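SusD homolog (Bacteroides thetaiotaomicron VPI-5482, PDB 3FDH) probably binds glycans at the outer membrane as a SusD/RagB-family lipoprotein, consistent with a role in carbohydrate uptake by this gut bacterium. Local coordinates at residues Asp241-Asp244 with Asn249-Tyr252; Gly253-Arg258 with Ala321-Lys326. One frame throughout, in Å; residues are numbered along the deposited sequence.

Contact 1: Asp241-Asp244 with Asn249-Tyr252; sequences DIYD and NPFY
Y243 lays its phenol ring flat against the backbone of N249, which caps the start of helix 250-258. The side chain leaves its loop with CB directed toward the helix start, and CG stands anti to the carbonyl carbon (chi1 -58°), which turns a face of the ring to N249. CG lies 3.8 Å from N249 N, and CD1 meets the same nitrogen. On the other flank CD2 approaches N249 CB at 3.9 Å. N249 CA sits over the centre of the ring, 3.7 Å from the centroid and 8° off the normal, a CH-pi contact. Farther out, Y243 CZ touches P250 CD at 3.6 Å, and OH comes within 3.2 Å of that same CD. The hydroxyl is hydrogen-bonded to T330 OG1, so a tyrosine can bury its ring here and still satisfy its polar tip.

Asparagine suits the position beneath the ring because its short amide can reach forward to the N-H groups of the first turn. OD1 accepts from Y252 N at 2.9 Å with a nearly straight N-H (169°), and more weakly from F251 N. ND2 donates to the carbonyl oxygens of A328 and A427, which fixes the rotation of the amide. N249 is thus the N-cap of helix 250-258, with P250, which has no N-H to offer, following as its first residue, and a tyrosine from the preceding loop covers it.

Contact 2: Gly253-Arg258 with Ala321-Lys326; sequences GFYNSR and AFVYAK
Y255 carries the helix side of this contact, setting one face of its ring against V323 and an edge against the phenol end of Y324. In the segment, G253 comes first; its carbonyl accepts the N-H of S257, one turn on. The next residue, F254, turns its ring to another neighbour, F261, while R258 CB lies over one of its faces.

Y255 follows, with CB directed at the 321-326 segment and CG anti to the backbone N (chi1 -173°), so that the ring reaches out from the helix and presents a face to V323. The isopropyl group lies over that face: V323 CB meets Y255 CG at 3.5 Å, and V323 CG2 stands 3.7 Å from the ring centroid, 14° off the normal, a CH-pi contact. A beta-branched valine suits the place, since CB and a methyl together cover the ring from its root to its centre. V323 belongs to a 3-10 turn, in which Y324 N bonds to A321 O; a single helical turn thus packs against helix 250-258, and an inverse gamma turn centred on A325 leads the chain onward.

Y324 approaches the outer part of the Y255 ring. Its OH lies near the plane of that ring, at the edge, 3.6 Å from Y255 CE2. The two rings form an offset edge-to-face pair, the edge of Y255 toward the face of Y324, with centroids 5.5 Å apart and planes at 69°. Tyrosine provides both an aromatic face and a hydroxyl, which is hydrogen-bonded to R292 NH2; A375 and L379 of helix 354-379 also touch its side chain.

At the end of the segment, the backbone bonding of the helix runs on through S257 to R258, whose N bonds to F254 O at 2.8 Å.

Overall arrangement
Both contacts use helix 250-258: contact 1 covers its capped N-terminus, and contact 2 engages Y255, one turn further on, their centres about 10 Å apart. Segment 321-326 joins them directly. K326 O lies 2.9 Å from N249 N, a probable hydrogen bond, so the chain leaving contact 2 is tied to the helix cap of contact 1. Between these points Y252 packs along the same segment, its CD2 3.4 Å from V323 O, while F251 CD2 comes within 3.5 Å of F322 O. The helix start thus meets its own preceding loop and a loop remote in sequence; the centres of contacts 1 and 2 lie about 15 and 16 Å from the centre of the chain, on the same side of it.

Contact 1: Asp241-Asp244 with Asn249-Tyr252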
loop_
_atom_site.group_PDB
_atom_site.type_symbol
_atom_site.label_atom_id
_atom_site.label_comp_id
_atom_site.label_asym_id
_atom_site.label_seq_id
_atom_site.Cartn_x
_atom_site.Cartn_y
_atom_site.Cartn_z
ATOM N N ASP A 241 -12.912 3.598 -6.263
ATOM C CA ASP A 241 -12.843 4.356 -7.482
ATOM C C ASP A 241 -14.006 5.327 -7.596
ATOM O O ASP A 241 -14.727 5.302 -8.570
ATOM C CB ASP A 241 -12.867 3.332 -8.616
ATOM C CG ASP A 241 -12.376 3.883 -9.956
ATOM O OD1 ASP A 241 -11.851 5.015 -10.050
ATOM O OD2 ASP A 241 -12.500 3.133 -10.943
ATOM N N ILE A 242 -14.184 6.161 -6.584
ATOM C CA ILE A 242 -15.308 7.094 -6.578
ATOM C C ILE A 242 -14.828 8.539 -6.599
ATOM O O ILE A 242 -15.594 9.472 -6.373
ATOM C CB ILE A 242 -16.286 6.842 -5.368
ATOM C CG1 ILE A 242 -15.666 7.297 -4.037
ATOM C CG2 ILE A 242 -16.691 5.366 -5.313
ATOM C CD1 ILE A 242 -16.601 7.179 -2.810
ATOM N N TYR A 243 -13.558 8.719 -6.909
ATOM C CA TYR A 243 -13.008 10.086 -6.943
ATOM C C TYR A 243 -13.544 10.904 -8.111
ATOM O O TYR A 243 -13.859 10.374 -9.190
ATOM C CB TYR A 243 -11.471 10.088 -6.944
ATOM C CG TYR A 243 -10.908 9.382 -5.750
ATOM C CD1 TYR A 243 -11.330 9.713 -4.469
ATOM C CD2 TYR A 243 -9.948 8.394 -5.894
ATOM C CE1 TYR A 243 -10.814 9.061 -3.351
ATOM C CE2 TYR A 243 -9.414 7.739 -4.797
ATOM C CZ TYR A 243 -9.859 8.068 -3.526
ATOM O OH TYR A 243 -9.333 7.437 -2.424
ATOM N N ASP A 244 -13.665 12.202 -7.849
ATOM C CA ASP A 244 -14.064 13.191 -8.862
ATOM C C ASP A 244 -13.426 14.566 -8.655
ATOM O O ASP A 244 -12.583 14.770 -7.770
ATOM C CB ASP A 244 -15.591 13.339 -8.982
ATOM C CG ASP A 244 -16.283 13.681 -7.651
ATOM O OD1 ASP A 244 -15.784 14.520 -6.869
ATOM O OD2 ASP A 244 -17.368 13.112 -7.399
ATOM N N ASN A 249 -8.332 12.017 -4.861
ATOM C CA ASN A 249 -7.397 10.929 -4.548
ATOM C C ASN A 249 -6.466 11.437 -3.447
ATOM O O ASN A 249 -6.011 12.583 -3.501
ATOM C CB ASN A 249 -6.644 10.524 -5.837
ATOM C CG ASN A 249 -5.426 9.669 -5.577
ATOM O OD1 ASN A 249 -4.478 10.112 -4.955
ATOM N ND2 ASN A 249 -5.430 8.440 -6.118
ATOM N N PRO A 250 -6.146 10.583 -2.460
ATOM C CA PRO A 250 -5.405 11.020 -1.279
ATOM C C PRO A 250 -3.922 11.327 -1.445
ATOM O O PRO A 250 -3.376 12.149 -0.699
ATOM C CB PRO A 250 -5.636 9.880 -0.298
ATOM C CG PRO A 250 -5.817 8.674 -1.169
ATOM C CD PRO A 250 -6.641 9.204 -2.314
ATOM N N PHE A 251 -3.304 10.638 -2.391
ATOM C CA PHE A 251 -1.916 10.843 -2.783
ATOM C C PHE A 251 -1.858 12.223 -3.489
ATOM O O PHE A 251 -1.052 13.105 -3.161
ATOM C CB PHE A 251 -1.448 9.699 -3.697
ATOM C CG PHE A 251 0.002 9.796 -4.096
ATOM C CD1 PHE A 251 0.992 9.349 -3.253
ATOM C CD2 PHE A 251 0.371 10.345 -5.302
ATOM C CE1 PHE A 251 2.328 9.448 -3.593
ATOM C CE2 PHE A 251 1.691 10.463 -5.635
ATOM C CZ PHE A 251 2.683 10.000 -4.795
ATOM N N TYR A 252 -2.742 12.387 -4.462
ATOM C CA TYR A 252 -2.910 13.673 -5.123
ATOM C C TYR A 252 -3.175 14.763 -4.076
ATOM O O TYR A 252 -2.634 15.887 -4.137
ATOM C CB TYR A 252 -4.070 13.607 -6.142
ATOM C CG TYR A 252 -4.535 14.965 -6.608
ATOM C CD1 TYR A 252 -5.448 15.707 -5.865
ATOM C CD2 TYR A 252 -4.081 15.495 -7.801
ATOM C CE1 TYR A 252 -5.858 16.952 -6.297
ATOM C CE2 TYR A 252 -4.484 16.723 -8.234
ATOM C CZ TYR A 252 -5.365 17.453 -7.482
ATOM O OH TYR A 252 -5.783 18.669 -7.939
#

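Contact 2: Gly253-Arg258 with Ala321-Lys326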
loop_
_atom_site.group_PDB
_atom_site.type_symbol
_atom_site.label_atom_id
_atom_site.label_comp_id
_atom_site.label_asym_id
_atom_site.label_seq_id
_atom_site.Cartn_x
_atom_site.Cartn_y
_atom_site.Cartn_z
ATOM N N GLY A 253 -3.973 14.384 -3.084
ATOM C CA GLY A 253 -4.406 15.293 -2.033
ATOM C C GLY A 253 -3.269 15.835 -1.222
ATOM O O GLY A 253 -3.200 17.039 -0.922
ATOM N N PHE A 254 -2.374 14.941 -0.849
ATOM C CA PHE A 254 -1.183 15.330 -0.098
ATOM C C PHE A 254 -0.358 16.341 -0.863
ATOM O O PHE A 254 0.037 17.368 -0.323
ATOM C CB PHE A 254 -0.283 14.146 0.257
ATOM C CG PHE A 254 1.058 14.586 0.795
ATOM C CD1 PHE A 254 1.186 15.015 2.102
ATOM C CD2 PHE A 254 2.179 14.634 -0.037
ATOM C CE1 PHE A 254 2.409 15.456 2.575
ATOM C CE2 PHE A 254 3.394 15.087 0.436
ATOM C CZ PHE A 254 3.508 15.488 1.732
ATOM N N TYR A 255 -0.120 16.069 -2.133
ATOM C CA TYR A 255 0.693 16.982 -2.954
ATOM C C TYR A 255 -0.024 18.309 -3.188
ATOM O O TYR A 255 0.571 19.377 -3.277
ATOM C CB TYR A 255 1.098 16.353 -4.304
ATOM C CG TYR A 255 2.062 17.261 -5.031
ATOM C CD1 TYR A 255 3.417 17.264 -4.717
ATOM C CD2 TYR A 255 1.622 18.112 -6.037
ATOM C CE1 TYR A 255 4.300 18.124 -5.337
ATOM C CE2 TYR A 255 2.487 18.987 -6.651
ATOM C CZ TYR A 255 3.826 18.993 -6.300
ATOM O OH TYR A 255 4.671 19.865 -6.953
ATOM N N ASN A 256 -1.336 18.213 -3.274
ATOM C CA ASN A 256 -2.164 19.374 -3.561
ATOM C C ASN A 256 -2.141 20.297 -2.375
ATOM O O ASN A 256 -2.170 21.514 -2.529
ATOM C CB ASN A 256 -3.580 18.935 -3.868
ATOM C CG ASN A 256 -4.500 20.082 -4.133
ATOM O OD1 ASN A 256 -5.389 20.359 -3.313
ATOM N ND2 ASN A 256 -4.307 20.772 -5.275
ATOM N N SER A 257 -2.052 19.696 -1.191
ATOM C CA SER A 257 -2.068 20.421 0.092
ATOM C C SER A 257 -0.706 20.841 0.617
ATOM O O SER A 257 -0.597 21.863 1.300
ATOM C CB SER A 257 -2.711 19.578 1.193
ATOM O OG SER A 257 -4.110 19.483 0.957
ATOM N N ARG A 258 0.304 20.045 0.299
ATOM C CA ARG A 258 1.652 20.208 0.854
ATOM C C ARG A 258 2.790 20.374 -0.128
ATOM O O ARG A 258 3.871 20.822 0.251
ATOM C CB ARG A 258 1.973 19.003 1.751
ATOM C CG ARG A 258 0.937 18.771 2.808
ATOM C CD ARG A 258 0.951 19.926 3.764
ATOM N NE ARG A 258 -0.350 20.110 4.392
ATOM C CZ ARG A 258 -0.763 21.276 4.877
ATOM N NH1 ARG A 258 0.039 22.364 4.799
ATOM N NH2 ARG A 258 -1.967 21.356 5.430
ATOM N N ALA A 321 4.682 11.984 -12.143
ATOM C CA ALA A 321 3.402 12.344 -12.780
ATOM C C ALA A 321 2.221 12.055 -11.834
ATOM O O ALA A 321 1.158 12.696 -11.857
ATOM C CB ALA A 321 3.239 11.556 -14.103
ATOM N N PHE A 322 2.494 11.109 -10.957
ATOM C CA PHE A 322 1.490 10.535 -10.044
ATOM C C PHE A 322 0.873 11.527 -9.041
ATOM O O PHE A 322 -0.264 11.356 -8.598
ATOM C CB PHE A 322 2.065 9.334 -9.296
ATOM C CG PHE A 322 2.460 8.210 -10.206
ATOM C CD1 PHE A 322 1.499 7.536 -10.940
ATOM C CD2 PHE A 322 3.806 7.897 -10.386
ATOM C CE1 PHE A 322 1.865 6.522 -11.782
ATOM C CE2 PHE A 322 4.186 6.905 -11.232
ATOM C CZ PHE A 322 3.209 6.206 -11.950
ATOM N N VAL A 323 1.617 12.582 -8.730
ATOM C CA VAL A 323 1.137 13.564 -7.766
ATOM C C VAL A 323 -0.056 14.363 -8.332
ATOM O O VAL A 323 -0.767 15.024 -7.591
ATOM C CB VAL A 323 2.277 14.503 -7.250
ATOM C CG1 VAL A 323 3.487 13.675 -6.633
ATOM C CG2 VAL A 323 2.732 15.503 -8.343
ATOM N N TYR A 324 -0.277 14.297 -9.651
ATOM C CA TYR A 324 -1.397 14.998 -10.310
ATOM C C TYR A 324 -2.535 14.080 -10.767
ATOM O O TYR A 324 -3.428 14.475 -11.531
ATOM C CB TYR A 324 -0.881 15.859 -11.474
ATOM C CG TYR A 324 -0.316 17.172 -10.968
ATOM C CD1 TYR A 324 -1.157 18.169 -10.497
ATOM C CD2 TYR A 324 1.049 17.406 -10.942
ATOM C CE1 TYR A 324 -0.641 19.353 -10.008
ATOM C CE2 TYR A 324 1.569 18.572 -10.431
ATOM C CZ TYR A 324 0.721 19.536 -9.959
ATOM O OH TYR A 324 1.252 20.729 -9.492
ATOM N N ALA A 325 -2.500 12.839 -10.289
ATOM C CA ALA A 325 -3.500 11.796 -10.664
ATOM C C ALA A 325 -4.751 11.957 -9.797
ATOM O O ALA A 325 -5.088 11.105 -9.000
ATOM C CB ALA A 325 -2.907 10.376 -10.490
ATOM N N LYS A 326 -5.467 13.047 -10.066
ATOM C CA LYS A 326 -6.551 13.511 -9.215
ATOM C C LYS A 326 -7.651 12.505 -8.896
ATOM O O LYS A 326 -8.144 12.435 -7.748
ATOM C CB LYS A 326 -7.158 14.787 -9.791
ATOM C CG LYS A 326 -8.165 15.453 -8.868
ATOM C CD LYS A 326 -8.704 16.705 -9.534
ATOM C CE LYS A 326 -9.638 17.479 -8.621
ATOM N NZ LYS A 326 -10.019 18.822 -9.189
#